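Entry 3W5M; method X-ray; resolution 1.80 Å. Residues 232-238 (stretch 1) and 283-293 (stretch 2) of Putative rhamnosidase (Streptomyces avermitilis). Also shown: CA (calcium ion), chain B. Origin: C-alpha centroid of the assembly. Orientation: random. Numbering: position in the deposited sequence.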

# COMPACT_ATOMS: atom_id res chain seq x y z
N GLY A 232 39.00 17.71 -4.75
CA GLY A 232 37.85 18.49 -4.37
C GLY A 232 37.74 18.48 -2.86
O GLY A 232 38.68 18.05 -2.19
N PRO A 233 36.60 18.94 -2.31
CA PRO A 233 36.41 19.12 -0.85
C PRO A 233 36.62 17.86 -0.02
O PRO A 233 36.26 16.77 -0.45
CB PRO A 233 34.97 19.62 -0.74
CG PRO A 233 34.67 20.25 -2.07
CD PRO A 233 35.45 19.46 -3.09
N ALA A 234 37.23 18.03 1.14
CA ALA A 234 37.42 16.91 2.06
C ALA A 234 37.29 17.45 3.45
O ALA A 234 37.57 18.63 3.72
CB ALA A 234 38.78 16.26 1.89
N GLY A 235 36.85 16.58 4.34
CA GLY A 235 36.77 16.92 5.74
C GLY A 235 35.97 15.84 6.47
O GLY A 235 35.18 15.12 5.85
N TRP A 236 36.13 15.77 7.78
CA TRP A 236 35.31 14.81 8.55
C TRP A 236 34.95 15.51 9.86
O TRP A 236 35.62 16.47 10.26
CB TRP A 236 36.02 13.44 8.75
CG TRP A 236 37.19 13.48 9.68
CD1 TRP A 236 38.49 13.80 9.37
CD2 TRP A 236 37.17 13.22 11.09
NE1 TRP A 236 39.27 13.76 10.50
CE2 TRP A 236 38.49 13.39 11.57
CE3 TRP A 236 36.17 12.84 11.99
CZ2 TRP A 236 38.85 13.20 12.91
CZ3 TRP A 236 36.52 12.65 13.34
CH2 TRP A 236 37.84 12.84 13.78
N ILE A 237 33.86 15.09 10.48
CA ILE A 237 33.35 15.80 11.63
C ILE A 237 32.78 14.76 12.61
O ILE A 237 32.21 13.74 12.18
CB ILE A 237 32.25 16.77 11.16
CG1 ILE A 237 31.76 17.68 12.32
CG2 ILE A 237 31.09 15.99 10.50
CD1 ILE A 237 30.95 18.90 11.84
N CYS A 238 32.92 15.01 13.92
CA CYS A 238 32.29 14.10 14.88
C CYS A 238 31.92 14.81 16.17
O CYS A 238 32.42 15.92 16.45
CB CYS A 238 33.18 12.87 15.17
SG CYS A 238 34.60 13.21 16.24
N VAL A 283 40.89 23.01 10.94
CA VAL A 283 39.45 23.15 10.76
C VAL A 283 39.25 23.58 9.30
O VAL A 283 39.82 24.60 8.84
CB VAL A 283 38.84 24.19 11.72
CG1 VAL A 283 37.37 24.48 11.39
CG2 VAL A 283 38.97 23.72 13.17
N ALA A 284 38.47 22.78 8.57
CA ALA A 284 38.10 23.08 7.17
C ALA A 284 36.88 24.02 7.12
O ALA A 284 36.79 24.89 6.25
CB ALA A 284 37.82 21.78 6.38
N ALA A 285 35.95 23.83 8.06
CA ALA A 285 34.74 24.67 8.22
C ALA A 285 34.07 24.29 9.51
O ALA A 285 34.07 23.11 9.89
CB ALA A 285 33.76 24.42 7.08
N ALA A 286 33.46 25.28 10.17
CA ALA A 286 32.59 25.00 11.30
C ALA A 286 31.35 24.28 10.76
O ALA A 286 31.02 24.36 9.55
CB ALA A 286 32.19 26.29 12.01
N TRP A 287 30.65 23.56 11.64
CA TRP A 287 29.43 22.93 11.19
C TRP A 287 28.48 23.99 10.64
O TRP A 287 28.31 25.05 11.23
CB TRP A 287 28.76 22.20 12.34
CG TRP A 287 27.50 21.55 11.92
CD1 TRP A 287 27.34 20.37 11.28
CD2 TRP A 287 26.18 22.09 12.11
NE1 TRP A 287 26.00 20.12 11.06
CE2 TRP A 287 25.27 21.17 11.56
CE3 TRP A 287 25.69 23.27 12.69
CZ2 TRP A 287 23.88 21.38 11.58
CZ3 TRP A 287 24.29 23.48 12.69
CH2 TRP A 287 23.41 22.53 12.16
N GLY A 288 27.88 23.70 9.50
CA GLY A 288 27.00 24.69 8.89
C GLY A 288 27.69 25.49 7.82
O GLY A 288 27.03 25.99 6.90
N ALA A 289 29.01 25.61 7.93
CA ALA A 289 29.82 26.26 6.90
C ALA A 289 30.36 25.28 5.86
O ALA A 289 30.00 24.10 5.85
CB ALA A 289 30.96 27.03 7.54
N GLY A 290 31.21 25.76 4.96
CA GLY A 290 31.77 24.92 3.89
C GLY A 290 30.70 24.55 2.87
O GLY A 290 29.60 25.12 2.89
N PRO A 291 31.00 23.59 1.99
CA PRO A 291 29.97 23.18 1.02
C PRO A 291 28.93 22.22 1.58
O PRO A 291 28.00 21.84 0.86
CB PRO A 291 30.77 22.47 -0.06
CG PRO A 291 32.01 22.00 0.62
CD PRO A 291 32.28 22.91 1.76
N TRP A 292 29.09 21.81 2.85
CA TRP A 292 28.35 20.67 3.35
C TRP A 292 27.01 21.01 4.02
O TRP A 292 26.15 20.13 4.16
CB TRP A 292 29.23 19.85 4.30
CG TRP A 292 30.50 19.37 3.66
CD1 TRP A 292 30.63 18.43 2.68
CD2 TRP A 292 31.83 19.81 3.98
NE1 TRP A 292 31.96 18.27 2.36
CE2 TRP A 292 32.72 19.07 3.16
CE3 TRP A 292 32.36 20.72 4.92
CZ2 TRP A 292 34.10 19.25 3.20
CZ3 TRP A 292 33.75 20.89 4.97
CH2 TRP A 292 34.60 20.15 4.12
N GLY A 293 26.85 22.28 4.43
CA GLY A 293 25.62 22.78 5.05
C GLY A 293 25.28 22.16 6.40
O GLY A 293 26.16 21.62 7.09
CA CA B . 35.44 14.74 -1.57
O HOH W 1 36.20 15.58 -3.70
O HOH W 2 33.64 14.03 -3.28
O HOH W 3 33.46 16.39 -2.06

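The two stretches meet through a small apolar contact that buries 252 Å² in all, counting both sides. No hydrogen bond crosses between them. The direct contacts are all packing contacts, and the tryptophans of stretch 2 do most of it.

Stretch 2 enters as the end of a strand. V283 makes no contact with stretch 1. A284 is the first residue to touch. Its CA-to-CB bond points toward stretch 1, and its CB lies 4.1 Å from A234 O. The CA atoms of A284 and G235 are 6.5 Å apart, so the backbones run close here, and the small methyl fits the space between them. A285 and A286 add no contact.

A type II turn runs from A286 to A289. It is closed by a backbone hydrogen bond from A289 N to A286 O, 2.9 Å long. W287 sits in this turn. Its CA-to-CB bond points sideways, and chi1 is t. The indole meets the buried side chain of I237, whose chi angles are both t. I237 CD1 lies 3.9 Å from W287 CD1, at the edge of the ring and near its plane. The long isoleucine suits this place because its extended side chain carries CD1 about halfway across the 8.1 Å between I237 CA and W287 CA. G288 follows with phi 98° and psi -26°. A CB at these angles would be jammed against the carbonyl O of W287, so glycine fits the turn. G290 also has positive phi, which favours glycine.

P291 is exposed and packs against P233, with P291 CG 4.0 Å from P233 CB. The two rings make a modest apolar contact at the solvent side.

W292 is buried and gives the largest share of the contact, 55 Å². Its CA-to-CB bond points toward stretch 1, and chi1 is m. W292 CZ2 lies 4.1 Å from P233 CB and 4.0 Å from G235 N. W292 CH2 approaches A234 O to 3.4 Å, with the oxygen at the ring edge and near its plane. G235 leaves room for this indole: an ideal CB there would lie only 3.0 Å from W292 CH2. W292 NE1 is hydrogen-bonded elsewhere in the structure, so burying the ring leaves no polar atom of the side chain unsatisfied.

P233 has a second role. Its carbonyl oxygen binds the calcium ion, with P233 O 2.5 Å from the calcium ion, while its CA-to-CB bond points toward stretch 2. Three waters and three atoms from elsewhere in the structure also bind the ion.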